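Local structure of insecticidal crystal protein Cry7Cal (Bacillus thuringiensis, 5ZI1) at residues P139-Y144 / I224-L229. The protein is an insecticidal crystal toxin of the delta-endotoxin family, active against locusts, and probably acts by binding receptors in the host. Sequence-based numbering, arbitrary orientation.
Sequences PLLTVY and IMVLDL
Leu141, in the first turn of helix 141-165, meets Val226 through its branch-point carbon: CG lies 4.2 Å from Val226 CG2, and the two side chains cross at about a right angle. Next along the helix, Thr142 is the residue nearest in backbone register, with its CA 5.8 Å from that of Val226, a close approach for two helices. Its OG1 points into an apolar setting, 3.5 Å from Met225 SD and 3.6 Å from Val226 CG2. No hydrogen bond crosses the interface, and this buried hydroxyl has no partner in the model. Thr142 CG2 is anti to the backbone N (OG1 chi1 -67°), which lets methyl and hydroxyl together meet the methionine, CG2 lying 3.9 Å from SD. Met225 crosses the threonine roughly perpendicularly, its chain bent at the sulfur (chi3 -88°) and touching with CB as well as SD. Phe59 and Val63 of helix 54-67 also pack on Thr142, while Ser17 of helix 13-26 touches Met225. All four touching residues are buried, and the contact joins the start of helix 141-165 to the C-terminal part of helix 208-227, interior helix packing typical of the alpha-helical bundle that forms the N-terminal domain of three-domain Cry toxins.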
loop_
_atom_site.group_PDB
_atom_site.type_symbol
_atom_site.label_atom_id
_atom_site.label_comp_id
_atom_site.label_asym_id
_atom_site.label_seq_id
_atom_site.Cartn_x
_atom_site.Cartn_y
_atom_site.Cartn_z
ATOM N N PRO A 139 8.772 15.381 -10.174
ATOM C CA PRO A 139 7.382 15.858 -10.291
ATOM C C PRO A 139 6.552 15.058 -11.285
ATOM O O PRO A 139 5.319 15.107 -11.215
ATOM C CB PRO A 139 7.545 17.325 -10.721
ATOM C CG PRO A 139 8.904 17.396 -11.306
ATOM C CD PRO A 139 9.741 16.434 -10.526
ATOM N N LEU A 140 7.185 14.309 -12.179
ATOM C CA LEU A 140 6.518 13.471 -13.169
ATOM C C LEU A 140 6.282 12.043 -12.695
ATOM O O LEU A 140 5.816 11.218 -13.486
ATOM C CB LEU A 140 7.348 13.398 -14.460
ATOM C CG LEU A 140 7.409 14.624 -15.354
ATOM C CD1 LEU A 140 8.370 14.389 -16.536
ATOM C CD2 LEU A 140 6.015 14.962 -15.830
ATOM N N LEU A 141 6.600 11.725 -11.440
ATOM C CA LEU A 141 6.675 10.324 -11.033
ATOM C C LEU A 141 5.327 9.614 -11.157
ATOM O O LEU A 141 5.264 8.487 -11.667
ATOM C CB LEU A 141 7.214 10.221 -9.609
ATOM C CG LEU A 141 7.474 8.797 -9.125
ATOM C CD1 LEU A 141 8.339 8.007 -10.157
ATOM C CD2 LEU A 141 8.147 8.850 -7.763
ATOM N N THR A 142 4.234 10.255 -10.725
ATOM C CA THR A 142 2.940 9.574 -10.776
ATOM C C THR A 142 2.497 9.346 -12.215
ATOM O O THR A 142 1.961 8.281 -12.548
ATOM C CB THR A 142 1.872 10.364 -10.001
ATOM O OG1 THR A 142 2.183 10.351 -8.610
ATOM C CG2 THR A 142 0.531 9.725 -10.168
ATOM N N VAL A 143 2.729 10.326 -13.087
ATOM C CA VAL A 143 2.490 10.107 -14.514
ATOM C C VAL A 143 3.269 8.893 -14.999
ATOM O O VAL A 143 2.745 8.047 -15.733
ATOM C CB VAL A 143 2.853 11.368 -15.324
ATOM C CG1 VAL A 143 2.757 11.096 -16.828
ATOM C CG2 VAL A 143 1.946 12.542 -14.920
ATOM N N TYR A 144 4.531 8.785 -14.585
ATOM C CA TYR A 144 5.368 7.677 -15.028
ATOM C C TYR A 144 4.814 6.351 -14.522
ATOM O O TYR A 144 4.576 5.423 -15.306
ATOM C CB TYR A 144 6.792 7.898 -14.534
ATOM C CG TYR A 144 7.767 6.830 -14.936
ATOM C CD1 TYR A 144 7.931 5.692 -14.168
ATOM C CD2 TYR A 144 8.558 6.975 -16.074
ATOM C CE1 TYR A 144 8.833 4.707 -14.524
ATOM C CE2 TYR A 144 9.461 6.002 -16.437
ATOM C CZ TYR A 144 9.597 4.870 -15.656
ATOM O OH TYR A 144 10.506 3.903 -16.004
ATOM N N ILE A 224 -0.044 5.775 -2.244
ATOM C CA ILE A 224 -1.298 5.563 -2.955
ATOM C C ILE A 224 -1.123 5.770 -4.455
ATOM O O ILE A 224 -1.679 5.031 -5.263
ATOM C CB ILE A 224 -2.379 6.509 -2.399
ATOM C CG1 ILE A 224 -2.720 6.162 -0.951
ATOM C CG2 ILE A 224 -3.620 6.501 -3.291
ATOM C CD1 ILE A 224 -3.737 7.110 -0.337
ATOM N N MET A 225 -0.416 6.819 -4.853
ATOM C CA MET A 225 -0.305 7.120 -6.277
ATOM C C MET A 225 0.681 6.199 -6.988
ATOM O O MET A 225 0.431 5.799 -8.131
ATOM C CB MET A 225 0.094 8.575 -6.487
ATOM C CG MET A 225 -1.081 9.554 -6.353
ATOM S SD MET A 225 -0.631 11.250 -6.812
ATOM C CE MET A 225 -0.020 11.842 -5.235
ATOM N N VAL A 226 1.790 5.839 -6.334
ATOM C CA VAL A 226 2.842 5.106 -7.025
ATOM C C VAL A 226 3.109 3.723 -6.437
ATOM O O VAL A 226 3.006 2.728 -7.155
ATOM C CB VAL A 226 4.132 5.934 -7.067
ATOM C CG1 VAL A 226 5.261 5.121 -7.752
ATOM C CG2 VAL A 226 3.867 7.223 -7.803
ATOM N N LEU A 227 3.459 3.638 -5.145
ATOM C CA LEU A 227 3.974 2.372 -4.618
ATOM C C LEU A 227 2.941 1.252 -4.710
ATOM O O LEU A 227 3.293 0.095 -5.000
ATOM C CB LEU A 227 4.431 2.521 -3.170
ATOM C CG LEU A 227 5.445 3.596 -2.847
ATOM C CD1 LEU A 227 5.900 3.469 -1.378
ATOM C CD2 LEU A 227 6.617 3.524 -3.842
ATOM N N ASP A 228 1.665 1.573 -4.462
ATOM C CA ASP A 228 0.620 0.559 -4.495
ATOM C C ASP A 228 0.460 -0.055 -5.880
ATOM O O ASP A 228 -0.147 -1.120 -6.006
ATOM C CB ASP A 228 -0.714 1.157 -4.013
ATOM C CG ASP A 228 -0.728 1.436 -2.505
ATOM O OD1 ASP A 228 0.159 0.921 -1.781
ATOM O OD2 ASP A 228 -1.640 2.161 -2.024
ATOM N N LEU A 229 0.973 0.600 -6.921
ATOM C CA LEU A 229 0.998 -0.000 -8.253
ATOM C C LEU A 229 2.024 -1.122 -8.360
ATOM O O LEU A 229 1.800 -2.077 -9.105
ATOM C CB LEU A 229 1.326 1.051 -9.310
ATOM C CG LEU A 229 0.280 2.076 -9.734
ATOM C CD1 LEU A 229 0.930 2.993 -10.781
ATOM C CD2 LEU A 229 -0.981 1.410 -10.281
#